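Local atomic coordinates of CaaX farnesyltransferase beta subunit Ram1 (Aspergillus fumigatus, PDB entry 4L9P), a protein that probably catalyses, as the peptide-binding subunit of a zinc-dependent heterodimer, transfer of a farnesyl group from farnesyl diphosphate to a cysteine near the C-terminus of target proteins. Residues V492-P496 with I497-P501; A160-L164 with L165-V169; D223-A226 with M227-L231; E92-S95 with E96-K100. All blocks are in the same frame, centred on the assembly; numbering follows the deposited sequence.

In the fold
Along the chain the order is contact 4 (helix 89-105), contact 2 (the end of helix 151-164), contact 3 (helix 224-234) and contact 1 (the loop leading into helix 502-513). Contacts 1, 2 and 3 belong to the alpha-alpha toroid. The centres of contacts 1 and 2 are about 12 Å apart, and V492 N lies 3.0 Å from L164 O, a probable hydrogen bond. Contact 3 is about 25 Å from contact 1, centre to centre; contacts 3 and 4, about 47 Å apart, lie on opposite sides of the chain's centre. Every contact is local; 1 and 2 also meet each other, where a late loop lies against an early helix end, whereas 3 and 4 are turns within outlying helices.

Contact 1 of 4, residues V492-P496 with I497-P501; sequences VPFHP and IFVIP
F494 and P501 lie side by side and point the same way, the pyrrolidine meeting the phenyl ring at CE1, 3.5 Å from P501 CD. One face of this ring is laid on the returning backbone, with I500 CA 3.7 Å above its plane and over its centre, while V499 CG1 sits in plane at the edge. The imidazole of H495 runs alongside F498: F498 CD2 stands 3.3 Å above the imidazole plane, and the two rings meet obliquely, turned 48° against each other. With CG anti to the backbone N (chi1 -167°), the H495 ring is swung back over the turn, where ND1 accepts from I497 N at 3.1 Å in the ring plane. NE2 bonds to A464 O, consistent with its proton being on that nitrogen. Two backbone bonds close the loop, H495 N to I500 O at 2.8 Å and nearly straight (174°), and V499 N to H495 O at 2.9 Å. The latter defines an alpha-turn, finished by V499 in the left-handed region. This compact reversal, with the side chain of V499 about 8 Å from the bound farnesyl diphosphate analogue, carries the toroid chain to P501, the N-cap of helix 502-513.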
loop_
_atom_site.group_PDB
_atom_site.type_symbol
_atom_site.label_atom_id
_atom_site.label_comp_id
_atom_site.label_asym_id
_atom_site.label_seq_id
_atom_site.Cartn_x
_atom_site.Cartn_y
_atom_site.Cartn_z
ATOM N N VAL B 492 -0.497 -13.850 18.193
ATOM C CA VAL B 492 -1.370 -12.901 18.865
ATOM C C VAL B 492 -2.203 -12.148 17.833
ATOM O O VAL B 492 -1.696 -11.812 16.776
ATOM C CB VAL B 492 -0.456 -11.974 19.694
ATOM C CG1 VAL B 492 -1.090 -10.715 20.144
ATOM C CG2 VAL B 492 0.280 -12.773 20.808
ATOM N N PRO B 493 -3.478 -11.850 18.115
ATOM C CA PRO B 493 -4.299 -11.076 17.137
ATOM C C PRO B 493 -3.798 -9.608 17.072
ATOM O O PRO B 493 -3.369 -9.027 18.084
ATOM C CB PRO B 493 -5.729 -11.142 17.718
ATOM C CG PRO B 493 -5.517 -11.450 19.203
ATOM C CD PRO B 493 -4.200 -12.251 19.335
ATOM N N PHE B 494 -3.849 -9.026 15.862
ATOM C CA PHE B 494 -3.551 -7.612 15.658
ATOM C C PHE B 494 -4.795 -6.870 15.199
ATOM O O PHE B 494 -5.652 -7.406 14.487
ATOM C CB PHE B 494 -2.464 -7.438 14.610
ATOM C CG PHE B 494 -1.064 -7.266 15.137
ATOM C CD1 PHE B 494 -0.655 -7.826 16.365
ATOM C CD2 PHE B 494 -0.170 -6.539 14.362
ATOM C CE1 PHE B 494 0.672 -7.642 16.815
ATOM C CE2 PHE B 494 1.133 -6.342 14.776
ATOM C CZ PHE B 494 1.590 -6.902 16.031
ATOM N N HIS B 495 -4.880 -5.628 15.607
ATOM C CA HIS B 495 -5.996 -4.790 15.182
ATOM C C HIS B 495 -5.854 -4.501 13.678
ATOM O O HIS B 495 -4.792 -4.087 13.221
ATOM C CB HIS B 495 -5.860 -3.471 15.955
ATOM C CG HIS B 495 -7.064 -2.598 15.899
ATOM N ND1 HIS B 495 -7.475 -1.960 14.743
ATOM C CD2 HIS B 495 -7.979 -2.302 16.851
ATOM C CE1 HIS B 495 -8.581 -1.272 14.994
ATOM N NE2 HIS B 495 -8.930 -1.495 16.268
ATOM N N PRO B 496 -6.896 -4.735 12.893
ATOM C CA PRO B 496 -6.708 -4.570 11.424
ATOM C C PRO B 496 -6.450 -3.135 10.951
ATOM O O PRO B 496 -5.910 -2.977 9.862
ATOM C CB PRO B 496 -7.971 -5.088 10.793
ATOM C CG PRO B 496 -8.886 -5.389 11.978
ATOM C CD PRO B 496 -8.183 -5.298 13.304
ATOM N N ILE B 497 -6.841 -2.120 11.721
ATOM C CA ILE B 497 -6.529 -0.741 11.311
ATOM C C ILE B 497 -5.178 -0.287 11.894
ATOM O O ILE B 497 -4.387 0.317 11.179
ATOM C CB ILE B 497 -7.588 0.240 11.863
ATOM C CG1 ILE B 497 -8.940 -0.093 11.269
ATOM C CG2 ILE B 497 -7.212 1.681 11.561
ATOM C CD1 ILE B 497 -10.087 0.769 11.857
ATOM N N PHE B 498 -4.902 -0.583 13.178
ATOM C CA PHE B 498 -3.719 0.006 13.855
ATOM C C PHE B 498 -2.502 -0.880 13.733
ATOM O O PHE B 498 -1.373 -0.426 13.993
ATOM C CB PHE B 498 -4.004 0.288 15.331
ATOM C CG PHE B 498 -5.111 1.331 15.506
ATOM C CD1 PHE B 498 -4.941 2.613 14.973
ATOM C CD2 PHE B 498 -6.356 0.995 16.118
ATOM C CE1 PHE B 498 -5.924 3.574 15.093
ATOM C CE2 PHE B 498 -7.370 1.973 16.250
ATOM C CZ PHE B 498 -7.154 3.289 15.744
ATOM N N VAL B 499 -2.680 -2.167 13.387
ATOM C CA VAL B 499 -1.505 -3.039 13.140
ATOM C C VAL B 499 -0.577 -3.171 14.355
ATOM O O VAL B 499 0.649 -3.176 14.260
ATOM C CB VAL B 499 -0.733 -2.693 11.813
ATOM C CG1 VAL B 499 -0.090 -3.995 11.285
ATOM C CG2 VAL B 499 -1.669 -2.144 10.745
ATOM N N ILE B 500 -1.227 -3.319 15.516
ATOM C CA ILE B 500 -0.637 -3.629 16.810
ATOM C C ILE B 500 -1.697 -4.400 17.579
ATOM O O ILE B 500 -2.859 -4.443 17.182
ATOM C CB ILE B 500 -0.271 -2.304 17.604
ATOM C CG1 ILE B 500 -1.444 -1.306 17.636
ATOM C CG2 ILE B 500 1.019 -1.660 17.032
ATOM C CD1 ILE B 500 -1.154 -0.096 18.579
ATOM N N PRO B 501 -1.329 -5.015 18.707
ATOM C CA PRO B 501 -2.367 -5.734 19.459
ATOM C C PRO B 501 -3.506 -4.794 19.886
ATOM O O PRO B 501 -3.285 -3.603 20.209
ATOM C CB PRO B 501 -1.608 -6.236 20.688
ATOM C CG PRO B 501 -0.162 -6.353 20.206
ATOM C CD PRO B 501 0.028 -5.190 19.251
#

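Contact 2 of 4, residues A160-L164 with L165-V169; sequences AGLCL and LGEDV
E167 N donates to L162 O at 2.9 Å, and G166 N to C163 O, also at 2.9 Å. These are the two characteristic bonds of a Schellman motif ending helix 151-164. The first is fairly straight (157°), whereas the second reaches its carbonyl from well above the plane. One step earlier, L165 N still makes the helical bond to G161 O at 3.0 Å. A water donates to both C163 O (2.8 Å) and E167 O (2.7 Å), tying the last turn to the departing chain. G166 makes the reversal possible: at its backbone angles (phi 96°) the space where a CB would lie is taken up by the carbonyl oxygen of L165, which calls for glycine. Outside the polar core, L162 CB lies 4.2 Å from E167 CB and 3.9 Å from V169 CG1, whose side chain folds back toward the helix. E167 leads its carboxylate away, bent at chi2, to a hydrogen bond between OE1 and Y134 OH. L162 and L165 pack on helix 126-135, and L164 on helix 431-444. Chemically, L162 O and C163 O are satisfied by the turn and one water, whereas L164 O and L165 O are met from outside, by V492 N (probably) and R126.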
loop_
_atom_site.group_PDB
_atom_site.type_symbol
_atom_site.label_atom_id
_atom_site.label_comp_id
_atom_site.label_asym_id
_atom_site.label_seq_id
_atom_site.Cartn_x
_atom_site.Cartn_y
_atom_site.Cartn_z
ATOM N N ALA B 160 6.679 -5.430 16.518
ATOM C CA ALA B 160 5.453 -6.050 16.039
ATOM C C ALA B 160 5.654 -7.559 15.820
ATOM O O ALA B 160 4.816 -8.359 16.276
ATOM C CB ALA B 160 5.012 -5.399 14.701
ATOM N N GLY B 161 6.751 -7.981 15.175
ATOM C CA GLY B 161 6.999 -9.423 15.010
ATOM C C GLY B 161 7.149 -10.153 16.338
ATOM O O GLY B 161 6.608 -11.236 16.504
ATOM N N LEU B 162 7.882 -9.543 17.262
ATOM C CA LEU B 162 8.019 -10.145 18.600
ATOM C C LEU B 162 6.667 -10.256 19.305
ATOM O O LEU B 162 6.373 -11.279 19.960
ATOM C CB LEU B 162 8.984 -9.318 19.442
ATOM C CG LEU B 162 10.422 -9.327 18.918
ATOM C CD1 LEU B 162 11.283 -8.255 19.696
ATOM C CD2 LEU B 162 11.052 -10.715 19.004
ATOM N N CYS B 163 5.834 -9.211 19.263
ATOM C CA CYS B 163 4.470 -9.286 19.823
ATOM C C CYS B 163 3.647 -10.376 19.163
ATOM O O CYS B 163 3.026 -11.188 19.888
ATOM C CB CYS B 163 3.704 -7.955 19.715
ATOM S SG CYS B 163 4.282 -6.665 20.783
ATOM N N LEU B 164 3.651 -10.461 17.844
ATOM C CA LEU B 164 2.899 -11.513 17.161
ATOM C C LEU B 164 3.294 -12.906 17.662
ATOM O O LEU B 164 2.461 -13.750 17.894
ATOM C CB LEU B 164 3.158 -11.389 15.649
ATOM C CG LEU B 164 2.360 -10.199 15.062
ATOM C CD1 LEU B 164 3.034 -9.790 13.720
ATOM C CD2 LEU B 164 0.930 -10.612 14.779
ATOM N N LEU B 165 4.595 -13.103 17.823
ATOM C CA LEU B 165 5.134 -14.386 18.274
ATOM C C LEU B 165 4.957 -14.622 19.780
ATOM O O LEU B 165 5.373 -15.680 20.272
ATOM C CB LEU B 165 6.622 -14.455 17.919
ATOM C CG LEU B 165 6.834 -14.692 16.423
ATOM C CD1 LEU B 165 8.252 -14.329 16.047
ATOM C CD2 LEU B 165 6.544 -16.182 16.001
ATOM N N GLY B 166 4.357 -13.676 20.493
ATOM C CA GLY B 166 3.973 -13.936 21.881
ATOM C C GLY B 166 4.958 -13.461 22.899
ATOM O O GLY B 166 4.831 -13.869 24.089
ATOM N N GLU B 167 5.937 -12.636 22.513
ATOM C CA GLU B 167 6.847 -12.046 23.494
ATOM C C GLU B 167 6.224 -10.901 24.254
ATOM O O GLU B 167 5.356 -10.165 23.726
ATOM C CB GLU B 167 8.145 -11.555 22.877
ATOM C CG GLU B 167 8.849 -12.628 22.068
ATOM C CD GLU B 167 9.479 -13.667 22.957
ATOM O OE1 GLU B 167 10.632 -13.454 23.419
ATOM O OE2 GLU B 167 8.822 -14.715 23.227
ATOM N N ASP B 168 6.726 -10.709 25.476
ATOM C CA ASP B 168 6.358 -9.534 26.250
ATOM C C ASP B 168 7.438 -8.508 25.908
ATOM O O ASP B 168 8.578 -8.755 26.183
ATOM C CB ASP B 168 6.443 -9.887 27.751
ATOM C CG ASP B 168 6.222 -8.720 28.654
ATOM O OD1 ASP B 168 6.098 -7.569 28.229
ATOM O OD2 ASP B 168 6.200 -8.966 29.865
ATOM N N VAL B 169 7.092 -7.385 25.270
ATOM C CA VAL B 169 8.107 -6.408 24.872
ATOM C C VAL B 169 8.207 -5.226 25.865
ATOM O O VAL B 169 8.846 -4.216 25.553
ATOM C CB VAL B 169 7.890 -5.880 23.437
ATOM C CG1 VAL B 169 7.982 -7.051 22.420
ATOM C CG2 VAL B 169 6.552 -5.168 23.310
HETATM O O HOH W 1 2.891 -10.724 22.643
#

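Contact 3 of 4, residues D223-A226 with M227-L231; sequences DRKA and MWKWL
K225 and W228 meet through the first torsion of the tryptophan: with CG anti to the backbone N (chi1 177°), the indole is carried past the preceding turn, and K225 O comes to its edge, near the ring plane, 4.0 Å from W228 CE3. The aliphatic end of K225 follows the same side, its CE 4.4 Å from W228 CZ3. K229 takes the other course. Its CG lies beside the backbone N (chi1 -70°), which sets it 3.5 Å from K225 O, and from there an extended chain brings K229 NZ to 5.4 Å from K225 NZ. Two like charges are therefore near without touching, and some mutual repulsion is likely; K225 NZ also has a weak hydrogen bond to D518 O. Both lysines and W228 touch a crystal neighbour, which may influence how their ends lie.

Beneath these side chains the backbone makes regular helical bonds, from M227 N to D223 O through W230 N to A226 O. The helix opens with D223 as N-cap: OD1 accepts from A226 N at 3.0 Å and 163°, met from above the carboxylate plane.

Around these first two turns of helix 224-234, the R224 guanidinium group bonds to L264 O and Q515 O, and W228 NE1 to A269 O, with F517 edge-to-face against the indole. M227 and L231 pack on V260 of helix 251-263, while W230 turns to V200 and S203 of helix 200-213, so these turns pack against both helices and against the C-terminal tail.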
loop_
_atom_site.group_PDB
_atom_site.type_symbol
_atom_site.label_atom_id
_atom_site.label_comp_id
_atom_site.label_asym_id
_atom_site.label_seq_id
_atom_site.Cartn_x
_atom_site.Cartn_y
_atom_site.Cartn_z
ATOM N N ASP B 223 5.296 14.976 22.516
ATOM C CA ASP B 223 4.737 16.311 22.686
ATOM C C ASP B 223 3.469 16.356 21.836
ATOM O O ASP B 223 3.519 16.541 20.625
ATOM C CB ASP B 223 5.745 17.405 22.271
ATOM C CG ASP B 223 5.211 18.830 22.492
ATOM O OD1 ASP B 223 3.976 19.046 22.572
ATOM O OD2 ASP B 223 6.043 19.744 22.613
ATOM N N ARG B 224 2.329 16.128 22.482
ATOM C CA ARG B 224 1.060 16.009 21.729
ATOM C C ARG B 224 0.612 17.275 21.079
ATOM O O ARG B 224 0.125 17.228 19.930
ATOM C CB ARG B 224 -0.135 15.639 22.614
ATOM C CG ARG B 224 -0.382 14.287 23.020
ATOM C CD ARG B 224 -1.323 14.567 24.244
ATOM N NE ARG B 224 -2.650 14.346 23.842
ATOM C CZ ARG B 224 -3.759 14.465 24.531
ATOM N NH1 ARG B 224 -3.847 15.045 25.754
ATOM N NH2 ARG B 224 -4.824 14.025 23.893
ATOM N N LYS B 225 0.719 18.412 21.777
ATOM C CA LYS B 225 0.334 19.672 21.156
ATOM C C LYS B 225 1.205 19.979 19.933
ATOM O O LYS B 225 0.698 20.407 18.883
ATOM C CB LYS B 225 0.399 20.841 22.164
ATOM C CG LYS B 225 -0.043 22.083 21.490
ATOM C CD LYS B 225 -0.302 23.172 22.461
ATOM C CE LYS B 225 -1.507 23.880 22.041
ATOM N NZ LYS B 225 -1.784 24.885 23.041
ATOM N N ALA B 226 2.523 19.734 20.039
ATOM C CA ALA B 226 3.380 20.053 18.916
ATOM C C ALA B 226 3.100 19.055 17.776
ATOM O O ALA B 226 3.136 19.429 16.594
ATOM C CB ALA B 226 4.834 20.007 19.349
ATOM N N MET B 227 2.800 17.800 18.111
ATOM C CA MET B 227 2.399 16.854 17.058
ATOM C C MET B 227 1.163 17.320 16.294
ATOM O O MET B 227 1.105 17.190 15.049
ATOM C CB MET B 227 2.075 15.482 17.682
ATOM C CG MET B 227 1.645 14.395 16.669
ATOM S SD MET B 227 3.051 13.775 15.671
ATOM C CE MET B 227 3.880 12.745 16.868
ATOM N N TRP B 228 0.153 17.813 17.015
ATOM C CA TRP B 228 -1.052 18.347 16.389
ATOM C C TRP B 228 -0.759 19.559 15.485
ATOM O O TRP B 228 -1.270 19.626 14.347
ATOM C CB TRP B 228 -1.992 18.747 17.522
ATOM C CG TRP B 228 -3.289 19.390 17.137
ATOM C CD1 TRP B 228 -4.369 18.826 16.505
ATOM C CD2 TRP B 228 -3.665 20.719 17.480
ATOM N NE1 TRP B 228 -5.412 19.741 16.411
ATOM C CE2 TRP B 228 -4.997 20.921 17.005
ATOM C CE3 TRP B 228 -2.991 21.757 18.128
ATOM C CZ2 TRP B 228 -5.712 22.152 17.207
ATOM C CZ3 TRP B 228 -3.676 22.980 18.328
ATOM C CH2 TRP B 228 -5.032 23.161 17.876
ATOM N N LYS B 229 0.075 20.487 15.959
ATOM C CA LYS B 229 0.407 21.624 15.112
ATOM C C LYS B 229 1.128 21.195 13.825
ATOM O O LYS B 229 0.824 21.700 12.744
ATOM C CB LYS B 229 1.278 22.635 15.886
ATOM C CG LYS B 229 0.469 23.352 16.984
ATOM C CD LYS B 229 1.315 24.367 17.696
ATOM C CE LYS B 229 0.466 25.265 18.525
ATOM N NZ LYS B 229 1.389 26.360 18.909
ATOM N N TRP B 230 2.073 20.256 13.959
ATOM C CA TRP B 230 2.851 19.819 12.815
ATOM C C TRP B 230 1.939 19.046 11.864
ATOM O O TRP B 230 1.954 19.301 10.640
ATOM C CB TRP B 230 4.059 18.977 13.268
ATOM C CG TRP B 230 4.652 18.218 12.121
ATOM C CD1 TRP B 230 5.360 18.736 11.042
ATOM C CD2 TRP B 230 4.574 16.789 11.901
ATOM N NE1 TRP B 230 5.654 17.719 10.170
ATOM C CE2 TRP B 230 5.230 16.521 10.678
ATOM C CE3 TRP B 230 4.049 15.727 12.660
ATOM C CZ2 TRP B 230 5.344 15.238 10.158
ATOM C CZ3 TRP B 230 4.135 14.464 12.186
ATOM C CH2 TRP B 230 4.819 14.216 10.936
ATOM N N LEU B 231 1.147 18.093 12.370
ATOM C CA LEU B 231 0.266 17.340 11.441
ATOM C C LEU B 231 -0.683 18.294 10.718
ATOM O O LEU B 231 -1.034 18.091 9.567
ATOM C CB LEU B 231 -0.561 16.308 12.195
ATOM C CG LEU B 231 0.202 15.071 12.632
ATOM C CD1 LEU B 231 -0.727 14.235 13.536
ATOM C CD2 LEU B 231 0.691 14.269 11.432
#

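Contact 4 of 4, residues E92-S95 with E96-K100; sequences ELQS and ETVNK
T97 gives both its hydroxyl and its amide to L93 O, OG1 at 2.8 Å and N at 3.0 Å, arriving from opposite faces of the carbonyl plane. The hydroxyl gets there because OG1 stands beside the backbone N (chi1 -61°), a torsion that lets a threonine hydroxyl bond back to the preceding turn. One residue further on, Q94 O accepts from V98 N at 2.9 Å in an almost straight bond (173°). The side chains of this pair meet where Q94 NE2 lies 3.4 Å from V98 CG2. Q94, folded at chi2, is held there by a hydrogen bond from NE2 to E353 OE2. E96 CG passes close over E92 O, and L93 CD2 lies 4.1 Å from E96 OE1. Farther out, L363 touches both Q94 and T97, whose side chain is about 8 Å from that of D365, a zinc ligand. E92 OE1 and E96 OE2 are 5.1 Å apart, like charges that probably disfavour closer approach. The chemistry thus divides this part of helix 89-105: a flank where T97 and V98 are buried, with L93 O accepting two hydrogen bonds and the Q94 amide held by E353, and one bearing the exposed acids E92 and E96.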
loop_
_atom_site.group_PDB
_atom_site.type_symbol
_atom_site.label_atom_id
_atom_site.label_comp_id
_atom_site.label_asym_id
_atom_site.label_seq_id
_atom_site.Cartn_x
_atom_site.Cartn_y
_atom_site.Cartn_z
ATOM N N GLU B 92 7.565 -14.273 -18.157
ATOM C CA GLU B 92 8.841 -14.889 -17.759
ATOM C C GLU B 92 9.007 -14.800 -16.259
ATOM O O GLU B 92 9.367 -15.793 -15.599
ATOM C CB GLU B 92 10.000 -14.162 -18.423
ATOM C CG GLU B 92 10.113 -14.372 -19.890
ATOM C CD GLU B 92 11.247 -13.482 -20.438
ATOM O OE1 GLU B 92 12.405 -13.655 -19.972
ATOM O OE2 GLU B 92 10.988 -12.574 -21.266
ATOM N N LEU B 93 8.729 -13.626 -15.681
ATOM C CA LEU B 93 8.896 -13.474 -14.239
ATOM C C LEU B 93 7.850 -14.256 -13.461
ATOM O O LEU B 93 8.158 -14.868 -12.422
ATOM C CB LEU B 93 8.794 -12.007 -13.861
ATOM C CG LEU B 93 9.950 -11.155 -14.321
ATOM C CD1 LEU B 93 9.555 -9.661 -14.187
ATOM C CD2 LEU B 93 11.195 -11.471 -13.530
ATOM N N GLN B 94 6.636 -14.329 -13.993
ATOM C CA GLN B 94 5.577 -15.108 -13.324
ATOM C C GLN B 94 5.933 -16.604 -13.326
ATOM O O GLN B 94 5.819 -17.249 -12.286
ATOM C CB GLN B 94 4.248 -14.801 -14.012
ATOM C CG GLN B 94 3.049 -15.596 -13.468
ATOM C CD GLN B 94 2.808 -15.380 -11.984
ATOM O OE1 GLN B 94 3.065 -14.310 -11.426
ATOM N NE2 GLN B 94 2.374 -16.449 -11.317
ATOM N N SER B 95 6.378 -17.105 -14.456
ATOM C CA SER B 95 6.765 -18.505 -14.568
ATOM C C SER B 95 7.935 -18.840 -13.683
ATOM O O SER B 95 7.938 -19.882 -13.012
ATOM C CB SER B 95 7.105 -18.797 -16.022
ATOM O OG SER B 95 5.889 -18.938 -16.717
ATOM N N GLU B 96 8.928 -17.965 -13.624
ATOM C CA GLU B 96 10.054 -18.190 -12.723
ATOM C C GLU B 96 9.607 -18.247 -11.270
ATOM O O GLU B 96 10.097 -19.050 -10.501
ATOM C CB GLU B 96 11.088 -17.094 -12.883
ATOM C CG GLU B 96 11.828 -17.151 -14.225
ATOM C CD GLU B 96 12.797 -15.989 -14.417
ATOM O OE1 GLU B 96 12.964 -15.172 -13.489
ATOM O OE2 GLU B 96 13.400 -15.917 -15.531
ATOM N N THR B 97 8.665 -17.389 -10.903
ATOM C CA THR B 97 8.216 -17.353 -9.530
ATOM C C THR B 97 7.451 -18.633 -9.208
ATOM O O THR B 97 7.645 -19.241 -8.139
ATOM C CB THR B 97 7.297 -16.100 -9.326
ATOM O OG1 THR B 97 8.060 -14.921 -9.601
ATOM C CG2 THR B 97 6.797 -16.002 -7.856
ATOM N N VAL B 98 6.552 -19.039 -10.073
ATOM C CA VAL B 98 5.859 -20.320 -9.866
ATOM C C VAL B 98 6.822 -21.469 -9.722
ATOM O O VAL B 98 6.668 -22.319 -8.818
ATOM C CB VAL B 98 4.821 -20.581 -11.002
ATOM C CG1 VAL B 98 4.356 -22.057 -10.981
ATOM C CG2 VAL B 98 3.617 -19.628 -10.883
ATOM N N ASN B 99 7.838 -21.508 -10.552
ATOM C CA ASN B 99 8.761 -22.644 -10.487
ATOM C C ASN B 99 9.615 -22.636 -9.262
ATOM O O ASN B 99 9.960 -23.741 -8.753
ATOM C CB ASN B 99 9.625 -22.664 -11.732
ATOM C CG ASN B 99 8.811 -23.006 -12.969
ATOM O OD1 ASN B 99 7.696 -23.530 -12.840
ATOM N ND2 ASN B 99 9.293 -22.640 -14.144
ATOM N N LYS B 100 9.959 -21.486 -8.717
ATOM C CA LYS B 100 10.622 -21.436 -7.413
ATOM C C LYS B 100 9.706 -21.841 -6.250
ATOM O O LYS B 100 10.155 -22.470 -5.266
ATOM C CB LYS B 100 11.175 -20.044 -7.135
ATOM C CG LYS B 100 12.383 -19.662 -7.995
ATOM C CD LYS B 100 12.825 -18.232 -7.685
ATOM C CE LYS B 100 13.906 -17.820 -8.704
ATOM N NZ LYS B 100 14.441 -16.449 -8.580
#